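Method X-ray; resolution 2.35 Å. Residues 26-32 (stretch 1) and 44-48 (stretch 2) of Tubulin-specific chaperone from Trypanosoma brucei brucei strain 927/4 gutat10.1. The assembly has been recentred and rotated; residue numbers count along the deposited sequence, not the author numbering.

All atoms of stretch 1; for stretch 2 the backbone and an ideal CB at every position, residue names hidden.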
ATOM      1  N   THR A  26      -3.414   7.908  -7.228  1.00 30.29           N
ATOM      2  CA  THR A  26      -1.960   7.929  -7.238  1.00 30.92           C
ATOM      3  C   THR A  26      -1.500   7.214  -5.989  1.00 29.45           C
ATOM      4  O   THR A  26      -2.187   7.257  -4.962  1.00 28.93           O
ATOM      5  CB  THR A  26      -1.437   9.355  -7.180  1.00 33.06           C
ATOM      6  OG1 THR A  26      -1.925   9.955  -5.965  1.00 32.81           O
ATOM      7  CG2 THR A  26      -1.882  10.164  -8.428  1.00 33.81           C
ATOM      8  N   ILE A  27      -0.346   6.569  -6.063  1.00 29.29           N
ATOM      9  CA  ILE A  27       0.242   5.964  -4.869  1.00 28.71           C
ATOM     10  C   ILE A  27       0.455   6.982  -3.761  1.00 29.63           C
ATOM     11  O   ILE A  27       0.346   6.652  -2.596  1.00 29.31           O
ATOM     12  CB  ILE A  27       1.583   5.249  -5.178  1.00 28.95           C
ATOM     13  CG1 ILE A  27       1.330   4.096  -6.169  1.00 28.52           C
ATOM     14  CG2 ILE A  27       2.232   4.782  -3.892  1.00 27.17           C
ATOM     15  CD1 ILE A  27       0.313   3.063  -5.677  1.00 26.61           C
ATOM     16  N   GLU A  28       0.736   8.225  -4.111  1.00 32.70           N
ATOM     17  CA  GLU A  28       0.894   9.271  -3.084  1.00 35.36           C
ATOM     18  C   GLU A  28      -0.374   9.515  -2.269  1.00 33.87           C
ATOM     19  O   GLU A  28      -0.304   9.794  -1.064  1.00 33.84           O
ATOM     20  CB  GLU A  28       1.242  10.587  -3.755  1.00 39.74           C
ATOM     21  CG  GLU A  28       1.401  11.760  -2.822  1.00 43.28           C
ATOM     22  CD  GLU A  28       1.767  13.024  -3.585  1.00 48.53           C
ATOM     23  OE1 GLU A  28       2.564  12.903  -4.554  1.00 50.96           O
ATOM     24  OE2 GLU A  28       1.241  14.117  -3.233  1.00 51.14           O
ATOM     25  N   SER A  29      -1.521   9.489  -2.946  1.00 32.25           N
ATOM     26  CA  SER A  29      -2.795   9.728  -2.270  1.00 31.11           C
ATOM     27  C   SER A  29      -3.070   8.551  -1.338  1.00 29.45           C
ATOM     28  O   SER A  29      -3.571   8.742  -0.239  1.00 29.20           O
ATOM     29  CB  SER A  29      -3.928   9.904  -3.283  1.00 31.24           C
ATOM     30  OG  SER A  29      -4.262   8.678  -3.912  1.00 29.94           O
ATOM     31  N   ILE A  30      -2.677   7.344  -1.761  1.00 27.85           N
ATOM     32  CA  ILE A  30      -2.881   6.126  -0.963  1.00 26.07           C
ATOM     33  C   ILE A  30      -2.058   6.161   0.327  1.00 26.52           C
ATOM     34  O   ILE A  30      -2.569   5.804   1.393  1.00 25.90           O
ATOM     35  CB  ILE A  30      -2.560   4.843  -1.774  1.00 24.64           C
ATOM     36  CG1 ILE A  30      -3.580   4.657  -2.894  1.00 24.09           C
ATOM     37  CG2 ILE A  30      -2.515   3.592  -0.883  1.00 23.65           C
ATOM     38  CD1 ILE A  30      -3.145   3.623  -3.904  1.00 23.48           C
ATOM     39  N   LYS A  31      -0.814   6.614   0.234  1.00 27.44           N
ATOM     40  CA  LYS A  31       0.048   6.770   1.415  1.00 28.51           C
ATOM     41  C   LYS A  31      -0.559   7.725   2.466  1.00 30.20           C
ATOM     42  O   LYS A  31      -0.349   7.556   3.679  1.00 30.13           O
ATOM     43  CB  LYS A  31       1.426   7.296   1.002  1.00 29.89           C
ATOM     44  CG  LYS A  31       2.281   6.309   0.221  1.00 29.76           C
ATOM     45  CD  LYS A  31       3.711   6.820  -0.051  1.00 31.73           C
ATOM     46  CE  LYS A  31       4.483   5.798  -0.926  1.00 31.24           C
ATOM     47  NZ  LYS A  31       5.943   6.142  -1.157  1.00 32.91           N
ATOM     48  N   GLU A  32      -1.265   8.751   1.980  1.00 31.21           N
ATOM     49  CA  GLU A  32      -1.934   9.707   2.850  1.00 33.28           C
ATOM     50  C   GLU A  32      -2.964   9.007   3.699  1.00 31.61           C
ATOM     51  O   GLU A  32      -2.997   9.181   4.910  1.00 32.69           O
ATOM     52  CB  GLU A  32      -2.649  10.787   2.041  1.00 35.19           C
ATOM     53  CG  GLU A  32      -1.713  11.840   1.493  1.00 38.16           C
ATOM     54  CD  GLU A  32      -0.994  12.580   2.593  1.00 41.07           C
ATOM     55  OE1 GLU A  32      -1.701  13.076   3.511  1.00 43.63           O
ATOM     56  OE2 GLU A  32       0.260  12.659   2.526  1.00 42.05           O
ATOM     57  N   UNK A  44       8.389   8.569   4.451  1.00 44.55           N
ATOM     58  CA  UNK A  44       9.176   7.435   4.943  1.00 44.67           C
ATOM     59  C   UNK A  44       8.483   6.096   4.730  1.00 41.43           C
ATOM     60  O   UNK A  44       8.741   5.134   5.459  1.00 40.09           O
ATOM     61  CB  UNK A  44       9.478   7.619   6.432  1.00 44.67           C
ATOM     62  N   UNK A  45       7.594   6.048   3.737  1.00 40.14           N
ATOM     63  CA  UNK A  45       6.915   4.822   3.338  1.00 37.60           C
ATOM     64  C   UNK A  45       7.307   4.436   1.934  1.00 35.37           C
ATOM     65  O   UNK A  45       7.313   5.276   1.014  1.00 35.13           O
ATOM     66  CB  UNK A  45       5.397   4.982   3.438  1.00 37.60           C
ATOM     67  N   UNK A  46       7.581   3.145   1.778  1.00 32.70           N
ATOM     68  CA  UNK A  46       7.494   2.482   0.491  1.00 30.93           C
ATOM     69  C   UNK A  46       6.319   1.533   0.560  1.00 28.39           C
ATOM     70  O   UNK A  46       6.097   0.916   1.586  1.00 27.66           O
ATOM     71  CB  UNK A  46       8.790   1.750   0.136  1.00 30.93           C
ATOM     72  N   UNK A  47       5.553   1.455  -0.531  1.00 27.37           N
ATOM     73  CA  UNK A  47       4.440   0.498  -0.691  1.00 25.14           C
ATOM     74  C   UNK A  47       4.852  -0.693  -1.596  1.00 24.93           C
ATOM     75  O   UNK A  47       5.205  -0.517  -2.756  1.00 26.02           O
ATOM     76  CB  UNK A  47       3.220   1.207  -1.281  1.00 25.14           C
ATOM     77  N   UNK A  48       4.837  -1.892  -1.011  1.00 24.25           N
ATOM     78  CA  UNK A  48       5.088  -3.157  -1.691  1.00 23.98           C
ATOM     79  C   UNK A  48       3.722  -3.786  -2.051  1.00 23.02           C
ATOM     80  O   UNK A  48       2.878  -3.932  -1.180  1.00 22.41           O
ATOM     81  CB  UNK A  48       5.922  -4.095  -0.816  1.00 23.98           C
TER

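Stretch 1 is a helix, residues 27-32, with Thr26 at its N-cap. Thr26 OG1 accepts a capping bond from Ser29 N at 3.1 Å. Stretch 2 includes a strand, 45-48, whose direction lies at 110° to that of the helix. Ile27 and Lys31, one helical turn apart, both direct CA-to-CB toward the strand. Glu28 and Glu32 point theirs away.

At position 44, CA-to-CB points away from the helix. No atom of stretch 1 lies within 5.5 Å of the ideal CB. Phi/psi is -114/25. Stretch 1 sets almost no limit here, and polar or aromatic residues of many sizes would fit. The deposited residue is Tyr44. Its side chain makes no contact with the helix.

At position 45, phi/psi of -116/136 is typical of a strand, and CA-to-CB points toward the helix. The nearest atom of stretch 1 to the ideal CB is Lys31 CD, at 4.3 Å. The aliphatic part of the lysine lies along this side, so an apolar chain would suit. A leucine, isoleucine or methionine would be reasonable, and a long flexible chain could reach back to the helix. The backbone matters as well: Lys31 NZ donates a hydrogen bond to the carbonyl O of position 45 at 2.7 Å, an interaction that does not depend on the side chain. The deposited residue is Met45, modelled as selenomethionine. With chi angles m, t, t, its extended chain brings SE to 3.8 Å from Lys31 CB. Met45 thus meets Lys31 twice, through its carbonyl and through its side chain.

At position 46 the strand alternation turns CA-to-CB away from the helix. The nearest atom of stretch 1 to the ideal CB is Lys31 NZ, at 5.4 Å. A polar residue would suit, though stretch 1 does not demand one. The deposited residue is Gln46, with chi1 m and chi2 t, and its side chain makes no close contact with the helix. Its closest contact with stretch 1 is through its backbone, Gln46 CA to Lys31 NZ at 4.3 Å.

At position 47, CA-to-CB points toward the helix again. The ideal CB is 4.5 Å from Ile27 CG2 and 4.8 Å from Lys31 CE. Stretch 1 offers methyl groups and the lysine methylenes, so a branched aliphatic residue or methionine would suit. The deposited residue is Leu47, chi1 m and chi2 t. Its CD1 lies 3.6 Å from Ile27 CG2, 3.8 Å from Ile30 CG2 and 3.9 Å from Lys31 CG, so one methyl packs against three helix residues. A water adds a polar link: it accepts from Leu47 N at 3.0 Å and from Lys31 NZ at 3.1 Å.

At position 48 the ideal CB has no atom of stretch 1 within 5.5 Å. Many residues would be acceptable. The deposited residue is Gln48, with chi1 t. It does not touch the helix, and its NE2 is hydrogen-bonded elsewhere in the structure.

Stretch 2 (44-48) YMQLQ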
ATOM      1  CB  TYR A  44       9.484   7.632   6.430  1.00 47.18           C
ATOM      2  CG  TYR A  44      10.404   8.787   6.677  1.00 50.98           C
ATOM      3  CD1 TYR A  44      11.706   8.779   6.189  1.00 53.48           C
ATOM      4  CD2 TYR A  44       9.970   9.906   7.384  1.00 53.65           C
ATOM      5  CE1 TYR A  44      12.568   9.881   6.408  1.00 57.96           C
ATOM      6  CE2 TYR A  44      10.808  10.992   7.605  1.00 57.70           C
ATOM      7  CZ  TYR A  44      12.098  10.972   7.117  1.00 59.99           C
ATOM      8  OH  TYR A  44      12.919  12.059   7.356  1.00 67.99           O
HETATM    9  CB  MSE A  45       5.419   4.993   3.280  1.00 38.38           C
HETATM   10  CG  MSE A  45       4.692   5.312   4.532  1.00 42.46           C
HETATM   11 SE   MSE A  45       2.739   5.374   4.030  1.00 50.63          SE
HETATM   12  CE  MSE A  45       1.990   5.948   5.781  1.00 46.05           C
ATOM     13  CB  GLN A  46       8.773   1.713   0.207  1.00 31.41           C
ATOM     14  CG  GLN A  46       9.940   2.621  -0.043  1.00 33.44           C
ATOM     15  CD  GLN A  46      11.216   1.906  -0.470  1.00 34.57           C
ATOM     16  OE1 GLN A  46      12.247   2.558  -0.613  1.00 37.61           O
ATOM     17  NE2 GLN A  46      11.169   0.588  -0.649  1.00 32.45           N
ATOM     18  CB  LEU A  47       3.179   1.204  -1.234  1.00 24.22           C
ATOM     19  CG  LEU A  47       2.506   2.345  -0.398  1.00 24.29           C
ATOM     20  CD1 LEU A  47       1.204   2.812  -1.072  1.00 22.78           C
ATOM     21  CD2 LEU A  47       2.247   2.017   1.105  1.00 22.69           C
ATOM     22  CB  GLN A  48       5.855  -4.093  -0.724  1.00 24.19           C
ATOM     23  CG  GLN A  48       6.194  -5.473  -1.293  1.00 24.48           C
ATOM     24  CD  GLN A  48       6.809  -6.393  -0.274  1.00 25.07           C
ATOM     25  OE1 GLN A  48       7.002  -6.032   0.886  1.00 25.20           O
ATOM     26  NE2 GLN A  48       7.105  -7.613  -0.698  1.00 26.05           N
TER
HETATM   27  O   HOH W   1       6.524   3.418  -2.513  1.00 23.68           O
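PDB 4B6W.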